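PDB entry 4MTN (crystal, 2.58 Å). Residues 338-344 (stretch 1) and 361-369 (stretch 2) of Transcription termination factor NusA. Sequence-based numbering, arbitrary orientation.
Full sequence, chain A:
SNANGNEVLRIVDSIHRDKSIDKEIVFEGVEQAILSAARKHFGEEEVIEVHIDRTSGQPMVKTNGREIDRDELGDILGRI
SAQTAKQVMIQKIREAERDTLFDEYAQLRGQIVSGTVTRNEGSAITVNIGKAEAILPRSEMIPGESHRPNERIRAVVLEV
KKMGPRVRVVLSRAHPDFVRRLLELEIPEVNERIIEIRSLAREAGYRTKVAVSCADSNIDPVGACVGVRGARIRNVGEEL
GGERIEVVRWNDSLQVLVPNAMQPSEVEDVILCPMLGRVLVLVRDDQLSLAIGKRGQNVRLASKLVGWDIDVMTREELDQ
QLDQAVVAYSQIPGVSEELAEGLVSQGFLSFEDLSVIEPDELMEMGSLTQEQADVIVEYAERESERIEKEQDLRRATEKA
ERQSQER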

# COMPACT_ATOMS: atom_id res chain seq x y z
N GLU A 338 41.26 9.25 13.11
CA GLU A 338 40.53 10.48 12.80
C GLU A 338 39.28 10.18 11.98
O GLU A 338 38.20 10.72 12.25
CB GLU A 338 41.42 11.47 12.06
N LEU A 339 39.42 9.32 10.98
CA LEU A 339 38.30 8.93 10.13
C LEU A 339 37.30 8.08 10.91
O LEU A 339 36.09 8.19 10.71
CB LEU A 339 38.78 8.17 8.89
CG LEU A 339 37.69 7.62 7.97
CD1 LEU A 339 36.78 8.74 7.49
CD2 LEU A 339 38.31 6.89 6.79
N ALA A 340 37.82 7.22 11.79
CA ALA A 340 36.97 6.38 12.62
C ALA A 340 36.10 7.24 13.54
O ALA A 340 34.91 6.97 13.70
CB ALA A 340 37.82 5.42 13.44
N GLU A 341 36.70 8.27 14.12
CA GLU A 341 35.96 9.19 14.98
C GLU A 341 34.95 10.01 14.18
O GLU A 341 33.90 10.39 14.70
CB GLU A 341 36.92 10.13 15.72
CG GLU A 341 37.70 9.46 16.84
CD GLU A 341 38.67 10.41 17.52
OE1 GLU A 341 38.78 11.57 17.07
OE2 GLU A 341 39.32 9.99 18.50
N GLY A 342 35.28 10.27 12.92
CA GLY A 342 34.39 11.01 12.04
C GLY A 342 33.12 10.23 11.74
O GLY A 342 32.03 10.79 11.71
N LEU A 343 33.28 8.93 11.51
CA LEU A 343 32.15 8.05 11.24
C LEU A 343 31.22 7.96 12.45
O LEU A 343 30.00 8.05 12.32
CB LEU A 343 32.64 6.66 10.84
CG LEU A 343 33.36 6.53 9.50
CD1 LEU A 343 34.04 5.18 9.40
CD2 LEU A 343 32.38 6.73 8.35
N VAL A 344 31.82 7.77 13.62
CA VAL A 344 31.07 7.63 14.86
C VAL A 344 30.33 8.91 15.21
O VAL A 344 29.19 8.88 15.70
CB VAL A 344 32.00 7.24 16.03
CG1 VAL A 344 31.22 7.11 17.32
CG2 VAL A 344 32.72 5.94 15.72
N GLU A 361 30.11 9.56 -0.06
CA GLU A 361 30.20 10.26 1.22
C GLU A 361 31.41 9.78 2.03
O GLU A 361 32.01 10.55 2.77
CB GLU A 361 28.92 10.08 2.02
CG GLU A 361 27.70 10.77 1.42
CD GLU A 361 26.42 10.45 2.17
OE1 GLU A 361 26.34 9.36 2.78
OE2 GLU A 361 25.49 11.28 2.14
N LEU A 362 31.75 8.51 1.87
CA LEU A 362 32.90 7.93 2.57
C LEU A 362 34.20 8.44 1.96
O LEU A 362 35.22 8.57 2.65
CB LEU A 362 32.85 6.40 2.53
CG LEU A 362 33.98 5.65 3.23
CD1 LEU A 362 34.05 6.04 4.70
CD2 LEU A 362 33.80 4.15 3.08
N MSE A 363 34.17 8.73 0.66
CA MSE A 363 35.34 9.25 -0.04
C MSE A 363 35.67 10.67 0.40
O MSE A 363 36.83 11.02 0.58
CB MSE A 363 35.12 9.22 -1.55
CG MSE A 363 35.07 7.82 -2.15
SE MSE A 363 34.62 7.85 -4.04
CE MSE A 363 36.22 8.74 -4.71
N GLU A 364 34.63 11.48 0.58
CA GLU A 364 34.82 12.88 0.95
C GLU A 364 35.31 13.01 2.39
O GLU A 364 36.19 13.82 2.68
CB GLU A 364 33.51 13.66 0.77
N MSE A 365 34.74 12.21 3.28
CA MSE A 365 35.04 12.29 4.70
C MSE A 365 36.48 11.88 5.02
O MSE A 365 37.13 12.49 5.86
CB MSE A 365 34.07 11.42 5.50
CG MSE A 365 34.10 11.66 7.00
SE MSE A 365 33.00 10.39 7.98
CE MSE A 365 31.41 10.46 6.87
N GLY A 366 36.97 10.85 4.34
CA GLY A 366 38.31 10.35 4.60
C GLY A 366 39.33 10.67 3.52
O GLY A 366 40.46 10.18 3.58
N SER A 367 38.93 11.50 2.56
CA SER A 367 39.78 11.84 1.42
C SER A 367 40.28 10.58 0.73
O SER A 367 41.48 10.43 0.49
CB SER A 367 40.95 12.72 1.86
OG SER A 367 40.50 13.92 2.46
N LEU A 368 39.36 9.68 0.41
CA LEU A 368 39.71 8.37 -0.12
C LEU A 368 39.30 8.21 -1.58
O LEU A 368 38.34 8.82 -2.04
CB LEU A 368 39.06 7.27 0.72
CG LEU A 368 39.35 7.30 2.23
CD1 LEU A 368 38.48 6.30 2.95
CD2 LEU A 368 40.83 7.02 2.49
N THR A 369 40.04 7.37 -2.30
CA THR A 369 39.72 7.07 -3.69
C THR A 369 38.52 6.13 -3.78
O THR A 369 37.96 5.73 -2.76
CB THR A 369 40.92 6.43 -4.41
OG1 THR A 369 41.27 5.20 -3.77
CG2 THR A 369 42.12 7.36 -4.38

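What holds these two segments together? No hydrogen bond crosses between them, so the contact rests on the packing of apolar side chains. The helix of 338-344 and the helix that includes 361-365 run at 128° to each other, with their axes 10.4 Å apart at closest approach. The buried surface is modest, 265 Å² summed over both sides.

Where is the main bump, and what hollow receives it? Leu-339 has the largest covered area of any residue here. Its CA-to-CB bond points sideways, but with chi1 at t and chi2 at p the end of the side chain comes nearer the other stretch. There it meets Gly-366, whose lack of a side chain leaves the hollow: Leu-339 CD1 lies 3.6 Å from Gly-366 CA. A CB built ideally on Gly-366 would fall 2.8 Å from Leu-339 CD2, a clash, so the space beside this backbone is already taken by the leucine. The main chains come close here too, with Leu-339 CA and Gly-366 CA 5.7 Å apart.

What else lines the pocket around Leu-339? Met-365 and Leu-368, the neighbours of Gly-366 in space, both direct their CA-to-CB bonds toward the first helix. Leu-339 CD1 is 4.0 Å from Met-365 CG, while Leu-339 CD2 lies 3.9 Å from Leu-368 CD1. Leu-368 joins in from beyond the helix, after Ser-367 has left helical geometry with positive phi; the turn is braced by a hydrogen bond from Leu-368 N to Met-363 O, 2.9 Å long.

How does the second bump fit? Met-365, a selenomethionine, reaches across with chi1 and chi2 both t, bringing its selenium over the backbone at Gly-342. The separation from Met-365 SE to Gly-342 C is 3.8 Å, an approach to main chain with no side chain on that residue. This hollow is less strict than the one at Gly-366: an ideal CB on Gly-342 would sit 3.6 Å from Met-365 SE, and there is room for it. Leu-343 supplies another wall, its CD2 lying 3.7 Å from Met-365 SE. The same methyl, Leu-343 CD2, is 4.1 Å from Leu-362 CD1, so the packing continues one helical turn back along the second helix. Both leucines start sideways, yet their ends come nearer the opposing stretch and meet.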